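Local coordinates for beta-ketoacyl synthase (Burkholderia phymatum, PDB 4EWG), which probably catalyses the condensation of an acyl group with a malonyl unit on acyl carrier protein, the chain-extending step of fatty-acid-type synthesis, at residues V9-G14 against A255-E260; M190-A195 against L242-Y247; E260-G265 against I407-R412; A296-Y301 against A389-S394. All coordinates share one frame; numbering follows the deposited sequence.

Interaction 1 of 4, residues V9-G14 against A255-E260; sequences VITGMG and ATIHAE
Ile10 bonds to 255-260 through both its backbone N and its backbone O: Ile10 N donates to Ala259 O at 2.9 Å, and Ile10 O takes His258 N at 2.9 Å. Val9 stands opposite Glu260 as an antiparallel non-hydrogen-bonded pair. Beyond Ile10 the direct bonding gives way to a water that lies between Thr11 O and Thr256 O, within bonding reach of both.

Of the apolar contacts, Val9 CB meets Ile257 CG2 at 3.7 Å, and Thr11 CG2 touches Ala255 CB at 3.9 Å.

The aromatic contact is made by His258 and Met13. The Met13 chain bends at its last torsion (chi3 -61°), which brings CE over one face of the imidazole, 4.2 Å from the ring centroid and offset toward the rim: a CH-pi contact. Met13 SD sits more obliquely, and Gly12 N lies at the ring edge. Both ring nitrogens have partners elsewhere, NE2 on Asp91 and ND1 on Lys357, which would fix the rotation of the ring.

Strand 8-16 meets 259-268 where the N-terminal and C-terminal halves of the thiolase-like fold join. On the other side of 8-16 runs 238-246, with Thr11 OG1 bonded to Glu245 on it. Helix 344-358 covers Ile10 and Met13; helix 247-252 packs on Val9 and Thr11.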
loop_
_atom_site.group_PDB
_atom_site.type_symbol
_atom_site.label_atom_id
_atom_site.label_comp_id
_atom_site.label_asym_id
_atom_site.label_seq_id
_atom_site.Cartn_x
_atom_site.Cartn_y
_atom_site.Cartn_z
ATOM N N VAL A 9 4.007 1.981 22.334
ATOM C CA VAL A 9 5.256 2.667 22.564
ATOM C C VAL A 9 6.282 2.240 21.513
ATOM O O VAL A 9 6.129 1.239 20.827
ATOM C CB VAL A 9 5.835 2.383 23.994
ATOM C CG1 VAL A 9 4.911 2.910 25.071
ATOM C CG2 VAL A 9 6.142 0.880 24.200
ATOM N N ILE A 10 7.323 3.025 21.405
ATOM C CA ILE A 10 8.376 2.817 20.448
ATOM C C ILE A 10 9.602 2.370 21.199
ATOM O O ILE A 10 10.156 3.131 21.966
ATOM C CB ILE A 10 8.711 4.133 19.708
ATOM C CG1 ILE A 10 7.544 4.537 18.809
ATOM C CG2 ILE A 10 9.976 3.983 18.872
ATOM C CD1 ILE A 10 7.489 6.012 18.545
ATOM N N THR A 11 10.038 1.149 20.949
ATOM C CA THR A 11 11.172 0.551 21.722
ATOM C C THR A 11 12.414 0.323 20.860
ATOM O O THR A 11 13.444 -0.103 21.369
ATOM C CB THR A 11 10.731 -0.780 22.317
ATOM O OG1 THR A 11 10.164 -1.571 21.266
ATOM C CG2 THR A 11 9.645 -0.564 23.343
ATOM N N GLY A 12 12.315 0.624 19.557
ATOM C CA GLY A 12 13.455 0.542 18.630
ATOM C C GLY A 12 13.392 1.619 17.552
ATOM O O GLY A 12 12.316 1.882 17.003
ATOM N N MET A 13 14.527 2.273 17.269
ATOM C CA MET A 13 14.624 3.260 16.174
ATOM C C MET A 13 15.950 3.085 15.460
ATOM O O MET A 13 16.993 2.873 16.103
ATOM C CB MET A 13 14.543 4.710 16.690
ATOM C CG MET A 13 13.468 4.940 17.717
ATOM S SD MET A 13 13.136 6.679 18.112
ATOM C CE MET A 13 14.739 7.190 18.748
ATOM N N GLY A 14 15.922 3.190 14.139
ATOM C CA GLY A 14 17.109 3.109 13.337
ATOM C C GLY A 14 16.840 3.442 11.882
ATOM O O GLY A 14 15.703 3.436 11.416
ATOM N N ALA A 255 11.827 -3.248 28.474
ATOM C CA ALA A 255 12.357 -2.551 27.312
ATOM C C ALA A 255 12.631 -1.098 27.659
ATOM O O ALA A 255 11.901 -0.508 28.435
ATOM C CB ALA A 255 11.345 -2.619 26.169
ATOM N N THR A 256 13.678 -0.534 27.063
ATOM C CA THR A 256 13.903 0.894 27.081
ATOM C C THR A 256 12.880 1.548 26.128
ATOM O O THR A 256 12.848 1.220 24.966
ATOM C CB THR A 256 15.303 1.246 26.594
ATOM O OG1 THR A 256 16.263 0.753 27.507
ATOM C CG2 THR A 256 15.449 2.736 26.478
ATOM N N ILE A 257 12.043 2.443 26.647
ATOM C CA ILE A 257 10.933 3.013 25.869
ATOM C C ILE A 257 11.295 4.420 25.406
ATOM O O ILE A 257 11.527 5.282 26.255
ATOM C CB ILE A 257 9.663 3.105 26.736
ATOM C CG1 ILE A 257 9.170 1.684 27.107
ATOM C CG2 ILE A 257 8.603 3.902 26.012
ATOM C CD1 ILE A 257 8.137 1.661 28.213
ATOM N N HIS A 258 11.326 4.652 24.078
ATOM C CA HIS A 258 11.785 5.932 23.507
ATOM C C HIS A 258 10.721 6.989 23.542
ATOM O O HIS A 258 11.010 8.160 23.708
ATOM C CB HIS A 258 12.265 5.748 22.060
ATOM C CG HIS A 258 13.538 4.921 21.932
ATOM N ND1 HIS A 258 14.717 5.310 22.468
ATOM C CD2 HIS A 258 13.775 3.710 21.305
ATOM C CE1 HIS A 258 15.645 4.391 22.221
ATOM N NE2 HIS A 258 15.071 3.398 21.511
ATOM N N ALA A 259 9.481 6.580 23.339
ATOM C CA ALA A 259 8.320 7.493 23.300
ATOM C C ALA A 259 7.069 6.655 23.257
ATOM O O ALA A 259 7.134 5.431 23.092
ATOM C CB ALA A 259 8.374 8.407 22.084
ATOM N N GLU A 260 5.924 7.311 23.432
ATOM C CA GLU A 260 4.623 6.676 23.253
ATOM C C GLU A 260 3.927 7.404 22.118
ATOM O O GLU A 260 4.020 8.628 22.016
ATOM C CB GLU A 260 3.774 6.760 24.536
ATOM C CG GLU A 260 2.343 6.285 24.363
ATOM C CD GLU A 260 1.546 6.227 25.663
ATOM O OE1 GLU A 260 1.945 6.861 26.671
ATOM O OE2 GLU A 260 0.511 5.548 25.672
HETATM O O HOH W 1 15.151 0.295 23.176
#

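Interaction 2 of 4, residues M190-A195 against L242-Y247; sequences MLAGGA and LVLEEY
Met190-Ala192 and Leu242-Leu244 pair as antiparallel neighbours in the N-terminal-half sheet of the thiolase-like fold, on strands 189-196 and 238-246. Four backbone bonds hold them. Met190 and Leu244 form one hydrogen-bonded pair: Leu244 N reaches Met190 O at 2.9 Å, and the return bond from Met190 N to Leu244 O is longer, 3.1 Å. Ala192 and Leu242 form the other, Ala192 N giving to Leu242 O at 2.9 Å and Leu242 N to Ala192 O at 2.8 Å. All four are close to straight at the hydrogen.

Between these two pairs, Leu191 faces Val243 as a non-hydrogen-bonded pair. Their side chains lie alongside each other and point the same way, touching branch to branch at Leu191 CD2 and Val243 CG2, 3.7 Å apart. Val243 turns CG2 beside its own backbone N, with CG1 anti to that N (chi1 175°), and this presents CG2 to the leucine. The other face of the sheet carries Met190, Ala192, Leu242 and Leu244. Here the small Ala192 CB lies 4.2 Å from Leu244 CD1, while the Met190 side chain leads away from 242-247.

The axes of 190-195 and 242-246 run at 143° to each other, a twisted antiparallel pair. Helix 170-183 packs on the face bearing Met190, Ala192, Leu242 and Leu244; helix 76-92 covers Leu191 and Val243. Strand 8-16 borders 238-246 on its far edge, and Leu191 bonds through its backbone to strand 105-110.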
loop_
_atom_site.group_PDB
_atom_site.type_symbol
_atom_site.label_atom_id
_atom_site.label_comp_id
_atom_site.label_asym_id
_atom_site.label_seq_id
_atom_site.Cartn_x
_atom_site.Cartn_y
_atom_site.Cartn_z
ATOM N N MET A 190 5.118 -4.331 15.727
ATOM C CA MET A 190 5.158 -3.976 14.305
ATOM C C MET A 190 6.474 -3.285 14.014
ATOM O O MET A 190 6.929 -2.424 14.801
ATOM C CB MET A 190 4.017 -3.012 13.912
ATOM C CG MET A 190 2.603 -3.587 13.937
ATOM S SD MET A 190 2.293 -4.873 12.706
ATOM C CE MET A 190 1.939 -3.933 11.197
ATOM N N LEU A 191 7.101 -3.674 12.908
ATOM C CA LEU A 191 8.104 -2.831 12.261
ATOM C C LEU A 191 7.340 -1.851 11.360
ATOM O O LEU A 191 6.497 -2.264 10.571
ATOM C CB LEU A 191 9.055 -3.664 11.420
ATOM C CG LEU A 191 9.861 -4.710 12.234
ATOM C CD1 LEU A 191 10.723 -5.484 11.282
ATOM C CD2 LEU A 191 10.685 -4.069 13.371
ATOM N N ALA A 192 7.599 -0.563 11.513
ATOM C CA ALA A 192 6.955 0.433 10.676
ATOM C C ALA A 192 7.997 1.399 10.155
ATOM O O ALA A 192 8.804 1.916 10.910
ATOM C CB ALA A 192 5.870 1.173 11.445
ATOM N N GLY A 193 7.968 1.650 8.856
ATOM C CA GLY A 193 8.900 2.570 8.273
ATOM C C GLY A 193 8.616 2.912 6.841
ATOM O O GLY A 193 7.533 2.604 6.293
ATOM N N GLY A 194 9.587 3.593 6.249
ATOM C CA GLY A 194 9.532 3.970 4.853
ATOM C C GLY A 194 10.918 4.047 4.298
ATOM O O GLY A 194 11.886 4.200 5.051
ATOM N N ALA A 195 11.015 3.985 2.972
ATOM C CA ALA A 195 12.316 3.939 2.294
ATOM C C ALA A 195 12.226 4.487 0.875
ATOM O O ALA A 195 11.136 4.552 0.294
ATOM C CB ALA A 195 12.826 2.515 2.275
ATOM N N LEU A 242 10.819 2.274 12.802
ATOM C CA LEU A 242 10.526 2.244 14.237
ATOM C C LEU A 242 9.945 0.881 14.624
ATOM O O LEU A 242 9.167 0.260 13.858
ATOM C CB LEU A 242 9.550 3.328 14.629
ATOM C CG LEU A 242 9.846 4.760 14.237
ATOM C CD1 LEU A 242 8.638 5.635 14.617
ATOM C CD2 LEU A 242 11.093 5.208 14.963
ATOM N N VAL A 243 10.358 0.393 15.797
ATOM C CA VAL A 243 9.741 -0.785 16.401
ATOM C C VAL A 243 8.617 -0.265 17.336
ATOM O O VAL A 243 8.871 0.409 18.323
ATOM C CB VAL A 243 10.744 -1.636 17.199
ATOM C CG1 VAL A 243 10.011 -2.763 17.885
ATOM C CG2 VAL A 243 11.871 -2.168 16.305
ATOM N N LEU A 244 7.393 -0.562 16.993
ATOM C CA LEU A 244 6.254 -0.208 17.822
ATOM C C LEU A 244 5.905 -1.442 18.605
ATOM O O LEU A 244 6.039 -2.572 18.100
ATOM C CB LEU A 244 5.032 0.197 16.969
ATOM C CG LEU A 244 4.918 1.613 16.390
ATOM C CD1 LEU A 244 6.161 1.951 15.576
ATOM C CD2 LEU A 244 3.660 1.708 15.511
ATOM N N GLU A 245 5.433 -1.240 19.831
ATOM C CA GLU A 245 5.235 -2.371 20.717
ATOM C C GLU A 245 4.127 -2.067 21.707
ATOM O O GLU A 245 4.056 -0.960 22.242
ATOM C CB GLU A 245 6.532 -2.649 21.430
ATOM C CG GLU A 245 6.500 -3.837 22.369
ATOM C CD GLU A 245 7.890 -4.264 22.835
ATOM O OE1 GLU A 245 8.905 -3.639 22.424
ATOM O OE2 GLU A 245 7.965 -5.237 23.619
ATOM N N GLU A 246 3.260 -3.052 21.938
ATOM C CA GLU A 246 2.206 -2.884 22.922
ATOM C C GLU A 246 2.864 -2.604 24.293
ATOM O O GLU A 246 3.885 -3.179 24.629
ATOM C CB GLU A 246 1.306 -4.117 22.971
ATOM C CG GLU A 246 0.103 -3.986 23.879
ATOM C CD GLU A 246 0.379 -4.332 25.325
ATOM O OE1 GLU A 246 1.184 -5.242 25.582
ATOM O OE2 GLU A 246 -0.203 -3.677 26.220
ATOM N N TYR A 247 2.240 -1.730 25.060
ATOM C CA TYR A 247 2.849 -1.155 26.247
ATOM C C TYR A 247 3.176 -2.181 27.343
ATOM O O TYR A 247 4.290 -2.193 27.850
ATOM C CB TYR A 247 1.942 -0.041 26.774
ATOM C CG TYR A 247 2.407 0.645 28.053
ATOM C CD1 TYR A 247 3.634 1.296 28.127
ATOM C CD2 TYR A 247 1.588 0.634 29.203
ATOM C CE1 TYR A 247 4.036 1.923 29.295
ATOM C CE2 TYR A 247 1.985 1.258 30.383
ATOM C CZ TYR A 247 3.202 1.896 30.426
ATOM O OH TYR A 247 3.557 2.507 31.605
#

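Interaction 3 of 4, residues E260-G265 against I407-R412; sequences EIVGFG and IFRRVR
Glu260 and Arg409 lie side by side and point the same way, their carboxylate and guanidinium planes only 10° apart, yet the charged groups do not meet: Glu260 OE1 is 4.9 Å from Arg409 NH1 and touches the chain at Arg409 CD instead. The carboxylate has its salt bridge with Arg7, and the arginine a long, weak ion pair with Glu390. Their backbones bond both ways, Arg409 N to Glu260 O at 2.7 Å and Glu260 N to Arg409 O at 3.2 Å.

On the opposite face Ile261 and Phe408 also run alongside each other. Ile261 CG1 meets the ring edge in its plane, 3.9 Å from Phe408 CE1.

The register then slips by one residue in a classic beta bulge: Val262 and Gly263 both face Ile407. Val262 N bonds Ile407 O at 2.9 Å, Gly263 N adds a weak bond to the same oxygen, and Ile407 N returns to Gly263 O.

At the bulge the Val262 and Ile407 side chains cross at about a right angle. Val262 CG1 is anti to the carbonyl carbon (chi1 -72°), which leaves CG2 between N and the carbonyl carbon. There Val262 CG2 presses on Ile407 CG2 at a tight 3.4 Å, while Val262 CG1 rests against Arg409 CB at 3.7 Å. Helix 170-183 packs over Ile261, helix 344-358 over Phe408.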
loop_
_atom_site.group_PDB
_atom_site.type_symbol
_atom_site.label_atom_id
_atom_site.label_comp_id
_atom_site.label_asym_id
_atom_site.label_seq_id
_atom_site.Cartn_x
_atom_site.Cartn_y
_atom_site.Cartn_z
ATOM N N GLU A 260 5.924 7.311 23.432
ATOM C CA GLU A 260 4.623 6.676 23.253
ATOM C C GLU A 260 3.927 7.404 22.118
ATOM O O GLU A 260 4.020 8.628 22.016
ATOM C CB GLU A 260 3.774 6.760 24.536
ATOM C CG GLU A 260 2.343 6.285 24.363
ATOM C CD GLU A 260 1.546 6.227 25.663
ATOM O OE1 GLU A 260 1.945 6.861 26.671
ATOM O OE2 GLU A 260 0.511 5.548 25.672
ATOM N N ILE A 261 3.227 6.657 21.275
ATOM C CA ILE A 261 2.444 7.255 20.203
ATOM C C ILE A 261 1.079 7.445 20.747
ATOM O O ILE A 261 0.462 6.457 21.223
ATOM C CB ILE A 261 2.313 6.345 18.979
ATOM C CG1 ILE A 261 3.679 5.898 18.487
ATOM C CG2 ILE A 261 1.534 7.062 17.862
ATOM C CD1 ILE A 261 3.565 4.882 17.355
ATOM N N VAL A 262 0.591 8.689 20.717
ATOM C CA VAL A 262 -0.697 8.998 21.350
ATOM C C VAL A 262 -1.774 9.463 20.385
ATOM O O VAL A 262 -2.954 9.398 20.714
ATOM C CB VAL A 262 -0.550 10.001 22.529
ATOM C CG1 VAL A 262 0.131 9.314 23.739
ATOM C CG2 VAL A 262 0.217 11.254 22.123
ATOM N N GLY A 263 -1.404 9.889 19.178
ATOM C CA GLY A 263 -2.394 10.234 18.170
ATOM C C GLY A 263 -1.940 10.101 16.748
ATOM O O GLY A 263 -0.754 10.286 16.414
ATOM N N PHE A 264 -2.884 9.771 15.885
ATOM C CA PHE A 264 -2.627 9.711 14.469
ATOM C C PHE A 264 -3.827 10.231 13.726
ATOM O O PHE A 264 -4.928 9.772 13.957
ATOM C CB PHE A 264 -2.332 8.270 14.058
ATOM C CG PHE A 264 -2.218 8.065 12.584
ATOM C CD1 PHE A 264 -1.293 8.772 11.842
ATOM C CD2 PHE A 264 -3.014 7.115 11.935
ATOM C CE1 PHE A 264 -1.174 8.567 10.478
ATOM C CE2 PHE A 264 -2.875 6.891 10.578
ATOM C CZ PHE A 264 -1.967 7.631 9.844
ATOM N N GLY A 265 -3.611 11.195 12.849
ATOM C CA GLY A 265 -4.684 11.742 12.008
ATOM C C GLY A 265 -4.288 11.553 10.544
ATOM O O GLY A 265 -3.125 11.749 10.180
ATOM N N ILE A 407 1.332 12.301 16.684
ATOM C CA ILE A 407 1.666 12.861 17.975
ATOM C C ILE A 407 2.398 11.833 18.875
ATOM O O ILE A 407 1.877 10.729 19.158
ATOM C CB ILE A 407 0.411 13.394 18.717
ATOM C CG1 ILE A 407 -0.272 14.494 17.884
ATOM C CG2 ILE A 407 0.810 13.953 20.089
ATOM C CD1 ILE A 407 -1.613 14.988 18.416
ATOM N N PHE A 408 3.590 12.237 19.358
ATOM C CA PHE A 408 4.393 11.435 20.256
ATOM C C PHE A 408 4.415 12.062 21.670
ATOM O O PHE A 408 4.577 13.281 21.840
ATOM C CB PHE A 408 5.826 11.319 19.727
ATOM C CG PHE A 408 5.908 10.756 18.358
ATOM C CD1 PHE A 408 5.498 9.462 18.109
ATOM C CD2 PHE A 408 6.363 11.525 17.302
ATOM C CE1 PHE A 408 5.542 8.930 16.835
ATOM C CE2 PHE A 408 6.417 10.997 16.016
ATOM C CZ PHE A 408 6.008 9.697 15.785
ATOM N N ARG A 409 4.266 11.218 22.670
ATOM C CA ARG A 409 4.304 11.664 24.048
ATOM C C ARG A 409 5.692 11.418 24.640
ATOM O O ARG A 409 6.311 10.365 24.418
ATOM C CB ARG A 409 3.238 10.951 24.885
ATOM C CG ARG A 409 3.461 11.164 26.357
ATOM C CD ARG A 409 2.347 10.678 27.252
ATOM N NE ARG A 409 2.479 11.428 28.483
ATOM C CZ ARG A 409 1.569 11.453 29.441
ATOM N NH1 ARG A 409 0.467 10.715 29.357
ATOM N NH2 ARG A 409 1.777 12.199 30.505
ATOM N N ARG A 410 6.188 12.403 25.380
ATOM C CA ARG A 410 7.482 12.278 26.077
ATOM C C ARG A 410 7.418 11.122 27.026
ATOM O O ARG A 410 6.400 10.880 27.631
ATOM C CB ARG A 410 7.792 13.580 26.845
ATOM C CG ARG A 410 9.200 13.679 27.431
ATOM C CD ARG A 410 10.245 13.964 26.370
ATOM N NE ARG A 410 11.566 14.228 26.948
ATOM C CZ ARG A 410 12.026 15.428 27.336
ATOM N NH1 ARG A 410 11.298 16.546 27.222
ATOM N NH2 ARG A 410 13.245 15.522 27.851
ATOM N N VAL A 411 8.500 10.381 27.127
ATOM C CA VAL A 411 8.662 9.381 28.185
ATOM C C VAL A 411 9.950 9.778 28.879
ATOM O O VAL A 411 11.048 9.581 28.339
ATOM C CB VAL A 411 8.772 7.957 27.659
ATOM C CG1 VAL A 411 9.328 7.037 28.775
ATOM C CG2 VAL A 411 7.406 7.506 27.109
ATOM N N ARG A 412 9.785 10.386 30.046
ATOM C CA ARG A 412 10.871 10.982 30.778
ATOM C C ARG A 412 11.528 9.951 31.643
ATOM O O ARG A 412 12.704 10.147 31.997
ATOM C CB ARG A 412 10.355 12.114 31.655
ATOM C CG ARG A 412 9.777 13.268 30.872
ATOM C CD ARG A 412 9.228 14.325 31.807
ATOM N NE ARG A 412 8.581 15.406 31.082
ATOM C CZ ARG A 412 9.224 16.397 30.465
ATOM N NH1 ARG A 412 10.550 16.461 30.459
ATOM N NH2 ARG A 412 8.527 17.331 29.832
ATOM O OXT ARG A 412 10.906 8.934 31.980
#

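Interaction 4 of 4, residues A296-Y301 against A389-S394; sequences ANAIAY and AEYVMS
Tyr391 O accepts Ala300 N at 2.9 Å, a nearly straight bond that joins 296-301 to 389-394. One step along, Met393 N gives to Tyr301 O at 3.0 Å, again close to straight. A water makes a third link, donating to Ala298 O and accepting from Glu390 N.

Ile299 works between two residues of the other strand. Its CD1 reaches Tyr391 CB at 3.8 Å, the two side chains crossing at about a right angle; its CG2, anti to the backbone N (chi1 -55° for CG1), goes to Met393 CB at 3.9 Å. The Tyr391 ring extends past Ala298, whose CB lies 4.0 Å from Tyr391 CD1, while Ala298 O sits obliquely to the ring. The methyls of Ala300 and Ala389 press together, CB to CB at 3.4 Å, tighter than usual. Tyr301 CB leans more loosely on Val392 CG1. The phenol end of Tyr301 is held outside this pair, its OH bonded to Ser331 and Asn303.

Phe324 of helix 310-324 packs on Ile299 and Met393, and helix 344-358 covers Tyr301 and Val392 from the other side. Strand 299-303 runs in the same direction as 391-398 in the sheet, the axes of 299-301 and 391-394 being 64° apart, and the pairing is loosely bonded. A sheet with helices on both sides fits the layered alpha-beta-alpha-beta-alpha architecture of the thiolase-like fold, here in its C-terminal half.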
loop_
_atom_site.group_PDB
_atom_site.type_symbol
_atom_site.label_atom_id
_atom_site.label_comp_id
_atom_site.label_asym_id
_atom_site.label_seq_id
_atom_site.Cartn_x
_atom_site.Cartn_y
_atom_site.Cartn_z
ATOM N N ALA A 296 -4.713 21.707 21.297
ATOM C CA ALA A 296 -3.603 22.244 20.550
ATOM C C ALA A 296 -2.487 22.728 21.472
ATOM O O ALA A 296 -1.292 22.569 21.167
ATOM C CB ALA A 296 -4.103 23.390 19.669
ATOM N N ASN A 297 -2.894 23.305 22.604
ATOM C CA ASN A 297 -1.968 23.862 23.588
ATOM C C ASN A 297 -0.917 22.892 24.089
ATOM O O ASN A 297 0.162 23.320 24.481
ATOM C CB ASN A 297 -2.747 24.357 24.824
ATOM C CG ASN A 297 -3.793 25.359 24.478
ATOM O OD1 ASN A 297 -3.795 25.920 23.366
ATOM N ND2 ASN A 297 -4.707 25.608 25.421
ATOM N N ALA A 298 -1.237 21.603 24.083
ATOM C CA ALA A 298 -0.323 20.585 24.598
ATOM C C ALA A 298 0.926 20.394 23.741
ATOM O O ALA A 298 1.916 19.868 24.217
ATOM C CB ALA A 298 -1.029 19.259 24.756
ATOM N N ILE A 299 0.892 20.814 22.484
ATOM C CA ILE A 299 1.994 20.499 21.551
ATOM C C ILE A 299 3.089 21.544 21.681
ATOM O O ILE A 299 2.859 22.730 21.425
ATOM C CB ILE A 299 1.467 20.427 20.086
ATOM C CG1 ILE A 299 0.305 19.425 20.003
ATOM C CG2 ILE A 299 2.570 20.024 19.094
ATOM C CD1 ILE A 299 0.723 18.014 20.435
ATOM N N ALA A 300 4.286 21.110 22.078
ATOM C CA ALA A 300 5.413 22.028 22.267
ATOM C C ALA A 300 6.204 22.300 20.963
ATOM O O ALA A 300 6.923 23.298 20.868
ATOM C CB ALA A 300 6.329 21.524 23.338
ATOM N N TYR A 301 6.076 21.433 19.966
ATOM C CA TYR A 301 6.870 21.558 18.723
ATOM C C TYR A 301 6.222 20.794 17.590
ATOM O O TYR A 301 5.630 19.741 17.783
ATOM C CB TYR A 301 8.318 21.069 18.946
ATOM C CG TYR A 301 9.148 20.849 17.687
ATOM C CD1 TYR A 301 9.859 21.882 17.116
ATOM C CD2 TYR A 301 9.237 19.584 17.084
ATOM C CE1 TYR A 301 10.621 21.691 15.959
ATOM C CE2 TYR A 301 9.990 19.382 15.931
ATOM C CZ TYR A 301 10.686 20.442 15.373
ATOM O OH TYR A 301 11.472 20.266 14.235
ATOM N N ALA A 389 9.614 19.332 25.904
ATOM C CA ALA A 389 8.286 19.030 25.418
ATOM C C ALA A 389 7.699 17.837 26.143
ATOM O O ALA A 389 8.375 16.902 26.458
ATOM C CB ALA A 389 8.322 18.794 23.894
ATOM N N GLU A 390 6.415 17.910 26.420
ATOM C CA GLU A 390 5.647 16.770 26.879
ATOM C C GLU A 390 5.009 16.080 25.666
ATOM O O GLU A 390 4.854 14.855 25.655
ATOM C CB GLU A 390 4.592 17.220 27.850
ATOM C CG GLU A 390 3.886 16.086 28.552
ATOM C CD GLU A 390 4.793 15.260 29.439
ATOM O OE1 GLU A 390 5.812 15.795 29.979
ATOM O OE2 GLU A 390 4.479 14.047 29.576
ATOM N N TYR A 391 4.662 16.863 24.644
ATOM C CA TYR A 391 4.212 16.302 23.381
ATOM C C TYR A 391 4.807 17.007 22.173
ATOM O O TYR A 391 4.936 18.255 22.151
ATOM C CB TYR A 391 2.694 16.355 23.245
ATOM C CG TYR A 391 1.919 15.691 24.370
ATOM C CD1 TYR A 391 1.628 16.384 25.556
ATOM C CD2 TYR A 391 1.431 14.380 24.231
ATOM C CE1 TYR A 391 0.898 15.773 26.578
ATOM C CE2 TYR A 391 0.709 13.763 25.247
ATOM C CZ TYR A 391 0.445 14.453 26.413
ATOM O OH TYR A 391 -0.271 13.813 27.413
ATOM N N VAL A 392 5.106 16.197 21.140
ATOM C CA VAL A 392 5.491 16.716 19.860
ATOM C C VAL A 392 4.638 16.151 18.740
ATOM O O VAL A 392 4.027 15.090 18.877
ATOM C CB VAL A 392 6.976 16.475 19.597
ATOM C CG1 VAL A 392 7.788 17.200 20.694
ATOM C CG2 VAL A 392 7.264 14.991 19.562
ATOM N N MET A 393 4.596 16.894 17.638
ATOM C CA MET A 393 3.859 16.495 16.450
ATOM C C MET A 393 4.795 16.471 15.227
ATOM O O MET A 393 5.644 17.364 15.054
ATOM C CB MET A 393 2.692 17.455 16.208
ATOM C CG MET A 393 1.852 17.152 14.975
ATOM S SD MET A 393 0.463 18.312 14.756
ATOM C CE MET A 393 -0.782 17.545 15.788
ATOM N N SER A 394 4.620 15.451 14.373
ATOM C CA SER A 394 5.346 15.398 13.104
ATOM C C SER A 394 4.341 15.215 11.981
ATOM O O SER A 394 3.554 14.263 11.992
ATOM C CB SER A 394 6.351 14.273 13.059
ATOM O OG SER A 394 7.062 14.287 11.816
HETATM O O HOH W 2 4.483 19.825 25.452
#

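Overall arrangement
From the N terminus, strand 8-16 waits some 240 residues for its partner 255-260, and interaction 1 closes that loop. Interaction 2 is nested inside it, pairing 189-196 with 238-246, the strand that also borders 8-16. Interaction 3 follows in series: it takes over at Glu260, the residue it shares with interaction 1, and reaches on to the C-terminal strand 402-409. Interaction 4 nests within that second loop, joining 299-303 to 391-398, which precedes 402-409 in the chain and lies next to it. Interaction 2 lies in the N-terminal-half sheet, interactions 3 and 4 in the C-terminal-half sheet, and interaction 1 joins the two at 8-16 and 259-268.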